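Long-range contact in glucose-6-phosphate isomerase (Chlamydia trachomatis D/UW-3/CX, PDB 6OTU), which catalyses the reversible isomerization of glucose-6-phosphate to fructose-6-phosphate: residues N312-N326 with F475-W487. Residues are numbered along the deposited sequence; the frame is centred on the assembly and turned at random.
Sequences NLPLLSAMLGVWNRN and FYEHKFAFQGFCW
Two helices of the phosphoglucose isomerase fold, 313-327 and 466-487, pack here in a buried crossing. The first leads into strand 332-337, a neighbour of strand 401-406 in the mixed sheet. Their short segments run broadly the same way, 51° apart, with axes 7.9 Å apart at closest approach. Pro314 sets CB against the backbone of the partner, 3.5 Å from Phe475 O, and beside His478 CB; His478 NE2 is hydrogen-bonded to Asp301. Phe475 has CG anti to the backbone N (chi1 171°), which swings the ring toward the start of helix 313-327; there the ring edge at CE1 meets Leu313 C, and CZ of Phe475 comes 3.5 Å from Ser317 CB. The Phe482 ring, on the far side of Pro314 from Phe475, takes Leu315 CD1 over one face, a CH-pi contact 3.7 Å from the centroid. Leu315 N is itself held by Asn312 OD1, the N-cap, at 3.0 Å. Ala318 CB lies 3.4 Å from Lys479 O and also against Phe482 CB. Beside it the extended aliphatic chain of Lys479 passes Ser317 OG and delivers NZ to a salt bridge with Glu402 of strand 401-406. Gln483 enters as a knob among Ser317, Ala318, Gly321 and Val322, its CG packing 3.6 Å from Ala318 CB. Near the C-terminal ends, Arg325 reaches Asp397 of the second subunit. Asn326 ND2 is bonded to Arg371 O, which helps hold the amide, turned 81° from the plane of the Trp487 indole, whose NE1 donates within the ring plane to Asn326 OD1 at 2.9 Å.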
ATOM      1  N   ASN A 312      10.984  11.383 -24.479  1.00 34.16           N
ATOM      2  CA  ASN A 312      11.182  11.943 -23.136  1.00 36.15           C
ATOM      3  C   ASN A 312      10.416  11.076 -22.129  1.00 40.09           C
ATOM      4  O   ASN A 312       9.181  11.076 -22.119  1.00 38.03           O
ATOM      5  CB  ASN A 312      10.707  13.408 -23.105  1.00 32.41           C
ATOM      6  CG  ASN A 312      10.932  14.105 -21.751  1.00 33.73           C
ATOM      7  OD1 ASN A 312      10.788  13.494 -20.690  1.00 35.98           O
ATOM      8  ND2 ASN A 312      11.220  15.416 -21.794  1.00 32.38           N
ATOM      9  N   LEU A 313      11.143  10.342 -21.275  1.00 33.96           N
ATOM     10  CA  LEU A 313      10.488   9.370 -20.396  1.00 39.03           C
ATOM     11  C   LEU A 313       9.495  10.025 -19.437  1.00 38.82           C
ATOM     12  O   LEU A 313       8.297   9.702 -19.508  1.00 36.82           O
ATOM     13  CB  LEU A 313      11.556   8.532 -19.682  1.00 39.23           C
ATOM     14  CG  LEU A 313      12.362   7.592 -20.595  1.00 34.51           C
ATOM     15  CD1 LEU A 313      13.629   7.154 -19.923  1.00 31.27           C
ATOM     16  CD2 LEU A 313      11.524   6.374 -21.020  1.00 31.21           C
ATOM     17  N   PRO A 314       9.885  10.970 -18.567  1.00 36.71           N
ATOM     18  CA  PRO A 314       8.889  11.529 -17.643  1.00 37.40           C
ATOM     19  C   PRO A 314       7.782  12.316 -18.330  1.00 30.24           C
ATOM     20  O   PRO A 314       6.644  12.304 -17.845  1.00 41.40           O
ATOM     21  CB  PRO A 314       9.730  12.407 -16.707  1.00 30.09           C
ATOM     22  CG  PRO A 314      10.935  12.742 -17.470  1.00 30.52           C
ATOM     23  CD  PRO A 314      11.215  11.576 -18.358  1.00 30.66           C
ATOM     24  N   LEU A 315       8.064  12.956 -19.463  1.00 33.89           N
ATOM     25  CA  LEU A 315       7.031  13.702 -20.171  1.00 35.10           C
ATOM     26  C   LEU A 315       6.009  12.769 -20.812  1.00 39.25           C
ATOM     27  O   LEU A 315       4.807  13.052 -20.791  1.00 40.37           O
ATOM     28  CB  LEU A 315       7.669  14.606 -21.232  1.00 31.50           C
ATOM     29  CG  LEU A 315       6.664  15.549 -21.897  1.00 31.80           C
ATOM     30  CD1 LEU A 315       5.924  16.338 -20.816  1.00 31.53           C
ATOM     31  CD2 LEU A 315       7.353  16.484 -22.881  1.00 32.45           C
ATOM     32  N   LEU A 316       6.466  11.665 -21.407  1.00 30.95           N
ATOM     33  CA  LEU A 316       5.540  10.686 -21.969  1.00 30.92           C
ATOM     34  C   LEU A 316       4.691  10.055 -20.875  1.00 34.31           C
ATOM     35  O   LEU A 316       3.465   9.963 -20.995  1.00 37.50           O
ATOM     36  CB  LEU A 316       6.318   9.607 -22.731  1.00 31.17           C
ATOM     37  CG  LEU A 316       5.594   8.507 -23.509  1.00 35.39           C
ATOM     38  CD1 LEU A 316       4.451   9.067 -24.349  1.00 34.75           C
ATOM     39  CD2 LEU A 316       6.586   7.771 -24.412  1.00 40.08           C
ATOM     40  N   SER A 317       5.331   9.617 -19.792  1.00 30.08           N
ATOM     41  CA  SER A 317       4.585   8.981 -18.719  1.00 37.30           C
ATOM     42  C   SER A 317       3.558   9.946 -18.125  1.00 30.82           C
ATOM     43  O   SER A 317       2.412   9.562 -17.876  1.00 32.15           O
ATOM     44  CB  SER A 317       5.554   8.462 -17.663  1.00 31.45           C
ATOM     45  OG  SER A 317       4.901   8.322 -16.419  1.00 38.18           O
ATOM     46  N   ALA A 318       3.926  11.225 -17.986  1.00 34.59           N
ATOM     47  CA  ALA A 318       2.977  12.230 -17.513  1.00 32.51           C
ATOM     48  C   ALA A 318       1.784  12.368 -18.457  1.00 37.35           C
ATOM     49  O   ALA A 318       0.632  12.393 -18.007  1.00 34.96           O
ATOM     50  CB  ALA A 318       3.674  13.576 -17.334  1.00 30.75           C
ATOM     51  N   MET A 319       2.034  12.453 -19.777  1.00 30.15           N
ATOM     52  CA  MET A 319       0.930  12.693 -20.712  1.00 30.41           C
ATOM     53  C   MET A 319       0.047  11.454 -20.879  1.00 32.53           C
ATOM     54  O   MET A 319      -1.186  11.569 -20.982  1.00 34.60           O
ATOM     55  CB  MET A 319       1.467  13.165 -22.067  1.00 30.97           C
ATOM     56  CG  MET A 319       2.269  14.443 -21.985  1.00 36.84           C
ATOM     57  SD  MET A 319       1.410  15.773 -21.117  1.00 39.72           S
ATOM     58  CE  MET A 319       0.056  16.054 -22.258  1.00 37.36           C
ATOM     59  N   LEU A 320       0.646  10.258 -20.884  1.00 31.02           N
ATOM     60  CA  LEU A 320      -0.159   9.035 -20.845  1.00 29.95           C
ATOM     61  C   LEU A 320      -1.011   8.973 -19.575  1.00 29.53           C
ATOM     62  O   LEU A 320      -2.154   8.499 -19.603  1.00 30.96           O
ATOM     63  CB  LEU A 320       0.752   7.812 -20.941  1.00 29.93           C
ATOM     64  CG  LEU A 320       1.442   7.580 -22.295  1.00 36.38           C
ATOM     65  CD1 LEU A 320       2.546   6.547 -22.178  1.00 33.03           C
ATOM     66  CD2 LEU A 320       0.416   7.169 -23.357  1.00 32.42           C
ATOM     67  N   GLY A 321      -0.481   9.453 -18.450  1.00 29.28           N
ATOM     68  CA  GLY A 321      -1.300   9.515 -17.241  1.00 32.17           C
ATOM     69  C   GLY A 321      -2.460  10.484 -17.383  1.00 29.08           C
ATOM     70  O   GLY A 321      -3.578  10.195 -16.954  1.00 39.85           O
ATOM     71  N   VAL A 322      -2.206  11.643 -18.003  1.00 30.95           N
ATOM     72  CA  VAL A 322      -3.252  12.635 -18.250  1.00 32.19           C
ATOM     73  C   VAL A 322      -4.315  12.061 -19.181  1.00 35.56           C
ATOM     74  O   VAL A 322      -5.518  12.276 -18.981  1.00 36.39           O
ATOM     75  CB  VAL A 322      -2.626  13.924 -18.827  1.00 37.53           C
ATOM     76  CG1 VAL A 322      -3.674  14.801 -19.497  1.00 30.36           C
ATOM     77  CG2 VAL A 322      -1.846  14.684 -17.759  1.00 29.86           C
ATOM     78  N   TRP A 323      -3.883  11.312 -20.206  1.00 29.95           N
ATOM     79  CA  TRP A 323      -4.821  10.596 -21.075  1.00 34.60           C
ATOM     80  C   TRP A 323      -5.713   9.664 -20.268  1.00 35.02           C
ATOM     81  O   TRP A 323      -6.941   9.720 -20.372  1.00 29.86           O
ATOM     82  CB  TRP A 323      -4.056   9.820 -22.146  1.00 30.37           C
ATOM     83  CG  TRP A 323      -4.877   8.892 -23.008  1.00 31.16           C
ATOM     84  CD1 TRP A 323      -4.852   7.522 -22.994  1.00 30.46           C
ATOM     85  CD2 TRP A 323      -5.796   9.261 -24.060  1.00 31.01           C
ATOM     86  NE1 TRP A 323      -5.704   7.022 -23.945  1.00 34.79           N
ATOM     87  CE2 TRP A 323      -6.299   8.061 -24.613  1.00 31.12           C
ATOM     88  CE3 TRP A 323      -6.252  10.486 -24.571  1.00 31.36           C
ATOM     89  CZ2 TRP A 323      -7.244   8.047 -25.648  1.00 32.08           C
ATOM     90  CZ3 TRP A 323      -7.195  10.471 -25.608  1.00 34.13           C
ATOM     91  CH2 TRP A 323      -7.674   9.257 -26.134  1.00 31.88           C
ATOM     92  N   ASN A 324      -5.112   8.826 -19.426  1.00 33.84           N
ATOM     93  CA  ASN A 324      -5.909   7.904 -18.628  1.00 29.18           C
ATOM     94  C   ASN A 324      -6.783   8.642 -17.618  1.00 33.00           C
ATOM     95  O   ASN A 324      -7.964   8.320 -17.456  1.00 29.26           O
ATOM     96  CB  ASN A 324      -4.988   6.910 -17.918  1.00 31.70           C
ATOM     97  CG  ASN A 324      -4.509   5.790 -18.837  1.00 31.56           C
ATOM     98  OD1 ASN A 324      -5.206   5.386 -19.770  1.00 32.81           O
ATOM     99  ND2 ASN A 324      -3.311   5.285 -18.573  1.00 39.29           N
ATOM    100  N   ARG A 325      -6.231   9.645 -16.938  1.00 33.76           N
ATOM    101  CA  ARG A 325      -6.956  10.264 -15.829  1.00 33.68           C
ATOM    102  C   ARG A 325      -8.069  11.186 -16.322  1.00 34.58           C
ATOM    103  O   ARG A 325      -9.237  11.002 -15.967  1.00 34.05           O
ATOM    104  CB  ARG A 325      -5.983  11.031 -14.925  1.00 33.33           C
ATOM    105  CG  ARG A 325      -6.639  11.904 -13.847  1.00 34.82           C
ATOM    106  CD  ARG A 325      -7.443  11.101 -12.827  1.00 28.42           C
ATOM    107  NE  ARG A 325      -7.469  11.803 -11.551  1.00 32.33           N
ATOM    108  CZ  ARG A 325      -8.524  11.915 -10.741  1.00 33.44           C
ATOM    109  NH1 ARG A 325      -9.696  11.382 -11.060  1.00 30.43           N
ATOM    110  NH2 ARG A 325      -8.400  12.580  -9.601  1.00 35.84           N
ATOM    111  N   ASN A 326      -7.724  12.186 -17.132  1.00 29.40           N
ATOM    112  CA  ASN A 326      -8.690  13.190 -17.572  1.00 34.25           C
ATOM    113  C   ASN A 326      -9.455  12.793 -18.828  1.00 34.97           C
ATOM    114  O   ASN A 326     -10.626  13.147 -18.971  1.00 41.80           O
ATOM    115  CB  ASN A 326      -7.990  14.538 -17.827  1.00 32.91           C
ATOM    116  CG  ASN A 326      -7.112  14.986 -16.651  1.00 35.17           C
ATOM    117  OD1 ASN A 326      -5.871  14.950 -16.728  1.00 32.85           O
ATOM    118  ND2 ASN A 326      -7.751  15.402 -15.562  1.00 29.70           N
ATOM    119  N   PHE A 475      12.748  10.188 -12.361  1.00 30.67           N
ATOM    120  CA  PHE A 475      11.712   9.937 -13.350  1.00 30.60           C
ATOM    121  C   PHE A 475      10.330  10.287 -12.824  1.00 40.86           C
ATOM    122  O   PHE A 475       9.561  10.988 -13.487  1.00 37.84           O
ATOM    123  CB  PHE A 475      11.763   8.474 -13.756  1.00 30.72           C
ATOM    124  CG  PHE A 475      10.623   8.046 -14.599  1.00 30.65           C
ATOM    125  CD1 PHE A 475      10.573   8.393 -15.943  1.00 36.11           C
ATOM    126  CD2 PHE A 475       9.615   7.251 -14.070  1.00 34.16           C
ATOM    127  CE1 PHE A 475       9.517   7.969 -16.750  1.00 35.54           C
ATOM    128  CE2 PHE A 475       8.556   6.825 -14.863  1.00 30.20           C
ATOM    129  CZ  PHE A 475       8.510   7.173 -16.207  1.00 38.67           C
ATOM    130  N   TYR A 476       9.994   9.786 -11.632  1.00 29.66           N
ATOM    131  CA  TYR A 476       8.662  10.008 -11.092  1.00 41.90           C
ATOM    132  C   TYR A 476       8.514  11.429 -10.567  1.00 39.23           C
ATOM    133  O   TYR A 476       7.438  12.026 -10.691  1.00 44.03           O
ATOM    134  CB  TYR A 476       8.354   8.973 -10.003  1.00 28.91           C
ATOM    135  CG  TYR A 476       7.709   7.725 -10.568  1.00 28.83           C
ATOM    136  CD1 TYR A 476       6.371   7.737 -10.944  1.00 28.64           C
ATOM    137  CD2 TYR A 476       8.446   6.548 -10.775  1.00 29.03           C
ATOM    138  CE1 TYR A 476       5.771   6.611 -11.483  1.00 31.23           C
ATOM    139  CE2 TYR A 476       7.854   5.417 -11.322  1.00 29.03           C
ATOM    140  CZ  TYR A 476       6.510   5.455 -11.670  1.00 33.46           C
ATOM    141  OH  TYR A 476       5.869   4.351 -12.201  1.00 32.62           O
ATOM    142  N   GLU A 477       9.580  11.992  -9.992  1.00 38.31           N
ATOM    143  CA  GLU A 477       9.536  13.398  -9.593  1.00 38.95           C
ATOM    144  C   GLU A 477       9.142  14.272 -10.776  1.00 36.94           C
ATOM    145  O   GLU A 477       8.267  15.131 -10.658  1.00 29.76           O
ATOM    146  CB  GLU A 477      10.883  13.846  -9.011  1.00 29.86           C
ATOM    147  CG  GLU A 477      11.213  13.169  -7.681  1.00 35.54           C
ATOM    148  CD  GLU A 477      12.513  13.650  -7.060  1.00 42.61           C
ATOM    149  OE1 GLU A 477      13.300  14.356  -7.747  1.00 43.71           O
ATOM    150  OE2 GLU A 477      12.739  13.336  -5.867  1.00 42.22           O
ATOM    151  N   HIS A 478       9.738  14.028 -11.945  1.00 30.90           N
ATOM    152  CA  HIS A 478       9.425  14.860 -13.102  1.00 33.38           C
ATOM    153  C   HIS A 478       8.092  14.499 -13.749  1.00 35.93           C
ATOM    154  O   HIS A 478       7.399  15.396 -14.250  1.00 35.34           O
ATOM    155  CB  HIS A 478      10.573  14.783 -14.104  1.00 31.35           C
ATOM    156  CG  HIS A 478      11.826  15.365 -13.550  1.00 35.97           C
ATOM    157  ND1 HIS A 478      11.808  16.476 -12.736  1.00 36.81           N
ATOM    158  CD2 HIS A 478      13.115  14.966 -13.619  1.00 35.26           C
ATOM    159  CE1 HIS A 478      13.041  16.759 -12.358  1.00 34.36           C
ATOM    160  NE2 HIS A 478      13.853  15.860 -12.883  1.00 36.22           N
ATOM    161  N   LYS A 479       7.712  13.215 -13.743  1.00 33.72           N
ATOM    162  CA  LYS A 479       6.365  12.839 -14.162  1.00 37.99           C
ATOM    163  C   LYS A 479       5.316  13.673 -13.439  1.00 37.24           C
ATOM    164  O   LYS A 479       4.432  14.262 -14.068  1.00 31.57           O
ATOM    165  CB  LYS A 479       6.101  11.352 -13.903  1.00 29.56           C
ATOM    166  CG  LYS A 479       4.640  11.004 -14.162  1.00 29.41           C
ATOM    167  CD  LYS A 479       4.243   9.639 -13.661  1.00 36.85           C
ATOM    168  CE  LYS A 479       2.872   9.274 -14.201  1.00 41.27           C
ATOM    169  NZ  LYS A 479       2.308   8.121 -13.472  1.00 52.08           N
ATOM    170  N   PHE A 480       5.399  13.730 -12.110  1.00 36.99           N
ATOM    171  CA  PHE A 480       4.378  14.439 -11.344  1.00 35.70           C
ATOM    172  C   PHE A 480       4.467  15.944 -11.576  1.00 39.01           C
ATOM    173  O   PHE A 480       3.437  16.626 -11.661  1.00 35.94           O
ATOM    174  CB  PHE A 480       4.515  14.088  -9.862  1.00 29.00           C
ATOM    175  CG  PHE A 480       4.334  12.615  -9.580  1.00 30.02           C
ATOM    176  CD1 PHE A 480       3.292  11.908 -10.159  1.00 33.12           C
ATOM    177  CD2 PHE A 480       5.205  11.937  -8.745  1.00 33.60           C
ATOM    178  CE1 PHE A 480       3.124  10.540  -9.909  1.00 37.39           C
ATOM    179  CE2 PHE A 480       5.038  10.570  -8.488  1.00 35.78           C
ATOM    180  CZ  PHE A 480       4.004   9.879  -9.066  1.00 30.97           C
ATOM    181  N   ALA A 481       5.690  16.471 -11.706  1.00 29.89           N
ATOM    182  CA  ALA A 481       5.871  17.883 -12.033  1.00 31.17           C
ATOM    183  C   ALA A 481       5.256  18.224 -13.385  1.00 30.63           C
ATOM    184  O   ALA A 481       4.600  19.261 -13.537  1.00 33.43           O
ATOM    185  CB  ALA A 481       7.363  18.244 -12.022  1.00 32.34           C
ATOM    186  N   PHE A 482       5.478  17.369 -14.391  1.00 31.55           N
ATOM    187  CA  PHE A 482       4.906  17.634 -15.703  1.00 36.43           C
ATOM    188  C   PHE A 482       3.382  17.595 -15.634  1.00 38.66           C
ATOM    189  O   PHE A 482       2.707  18.424 -16.257  1.00 36.95           O
ATOM    190  CB  PHE A 482       5.440  16.641 -16.737  1.00 31.20           C
ATOM    191  CG  PHE A 482       6.779  17.027 -17.355  1.00 38.56           C
ATOM    192  CD1 PHE A 482       6.986  18.295 -17.881  1.00 36.89           C
ATOM    193  CD2 PHE A 482       7.816  16.097 -17.435  1.00 31.66           C
ATOM    194  CE1 PHE A 482       8.202  18.645 -18.460  1.00 32.64           C
ATOM    195  CE2 PHE A 482       9.038  16.441 -18.017  1.00 43.64           C
ATOM    196  CZ  PHE A 482       9.228  17.713 -18.530  1.00 42.32           C
ATOM    197  N   GLN A 483       2.820  16.664 -14.857  1.00 30.49           N
ATOM    198  CA  GLN A 483       1.363  16.625 -14.725  1.00 35.17           C
ATOM    199  C   GLN A 483       0.846  17.892 -14.042  1.00 36.29           C
ATOM    200  O   GLN A 483      -0.146  18.483 -14.487  1.00 31.01           O
ATOM    201  CB  GLN A 483       0.924  15.363 -13.972  1.00 29.96           C
ATOM    202  CG  GLN A 483       1.314  14.069 -14.680  1.00 29.85           C
ATOM    203  CD  GLN A 483       0.634  12.817 -14.144  1.00 45.74           C
ATOM    204  OE1 GLN A 483       0.284  11.915 -14.916  1.00 44.28           O
ATOM    205  NE2 GLN A 483       0.454  12.742 -12.832  1.00 29.15           N
ATOM    206  N   GLY A 484       1.519  18.339 -12.981  1.00 30.54           N
ATOM    207  CA  GLY A 484       1.131  19.595 -12.356  1.00 30.86           C
ATOM    208  C   GLY A 484       1.246  20.782 -13.299  1.00 39.18           C
ATOM    209  O   GLY A 484       0.369  21.652 -13.318  1.00 36.47           O
ATOM    210  N   PHE A 485       2.337  20.843 -14.091  1.00 36.31           N
ATOM    211  CA  PHE A 485       2.512  21.930 -15.060  1.00 32.18           C
ATOM    212  C   PHE A 485       1.401  21.922 -16.094  1.00 35.24           C
ATOM    213  O   PHE A 485       0.946  22.983 -16.547  1.00 34.59           O
ATOM    214  CB  PHE A 485       3.861  21.812 -15.780  1.00 32.30           C
ATOM    215  CG  PHE A 485       5.054  22.012 -14.897  1.00 37.50           C
ATOM    216  CD1 PHE A 485       4.995  22.861 -13.809  1.00 33.08           C
ATOM    217  CD2 PHE A 485       6.247  21.358 -15.172  1.00 38.42           C
ATOM    218  CE1 PHE A 485       6.097  23.050 -13.003  1.00 33.00           C
ATOM    219  CE2 PHE A 485       7.354  21.538 -14.367  1.00 35.13           C
ATOM    220  CZ  PHE A 485       7.281  22.390 -13.278  1.00 33.09           C
ATOM    221  N   CYS A 486       0.957  20.727 -16.475  1.00 33.32           N
ATOM    222  CA  CYS A 486      -0.100  20.594 -17.464  1.00 35.94           C
ATOM    223  C   CYS A 486      -1.449  21.014 -16.873  1.00 40.70           C
ATOM    224  O   CYS A 486      -2.162  21.839 -17.462  1.00 35.69           O
ATOM    225  CB  CYS A 486      -0.138  19.156 -17.976  1.00 32.26           C
ATOM    226  SG  CYS A 486      -1.302  18.876 -19.305  1.00 34.51           S
ATOM    227  N   TRP A 487      -1.799  20.472 -15.698  1.00 32.18           N
ATOM    228  CA  TRP A 487      -3.001  20.903 -14.982  1.00 37.31           C
ATOM    229  C   TRP A 487      -2.967  22.384 -14.603  1.00 41.10           C
ATOM    230  O   TRP A 487      -4.029  23.001 -14.450  1.00 45.39           O
ATOM    231  CB  TRP A 487      -3.187  20.046 -13.732  1.00 36.32           C
ATOM    232  CG  TRP A 487      -3.595  18.655 -14.080  1.00 31.43           C
ATOM    233  CD1 TRP A 487      -4.407  18.285 -15.115  1.00 36.88           C
ATOM    234  CD2 TRP A 487      -3.190  17.445 -13.435  1.00 33.61           C
ATOM    235  NE1 TRP A 487      -4.547  16.926 -15.145  1.00 31.29           N
ATOM    236  CE2 TRP A 487      -3.812  16.379 -14.128  1.00 34.95           C
ATOM    237  CE3 TRP A 487      -2.379  17.156 -12.329  1.00 30.40           C
ATOM    238  CZ2 TRP A 487      -3.649  15.043 -13.752  1.00 30.25           C
ATOM    239  CZ3 TRP A 487      -2.211  15.837 -11.960  1.00 29.92           C
ATOM    240  CH2 TRP A 487      -2.842  14.791 -12.670  1.00 32.22           C
TER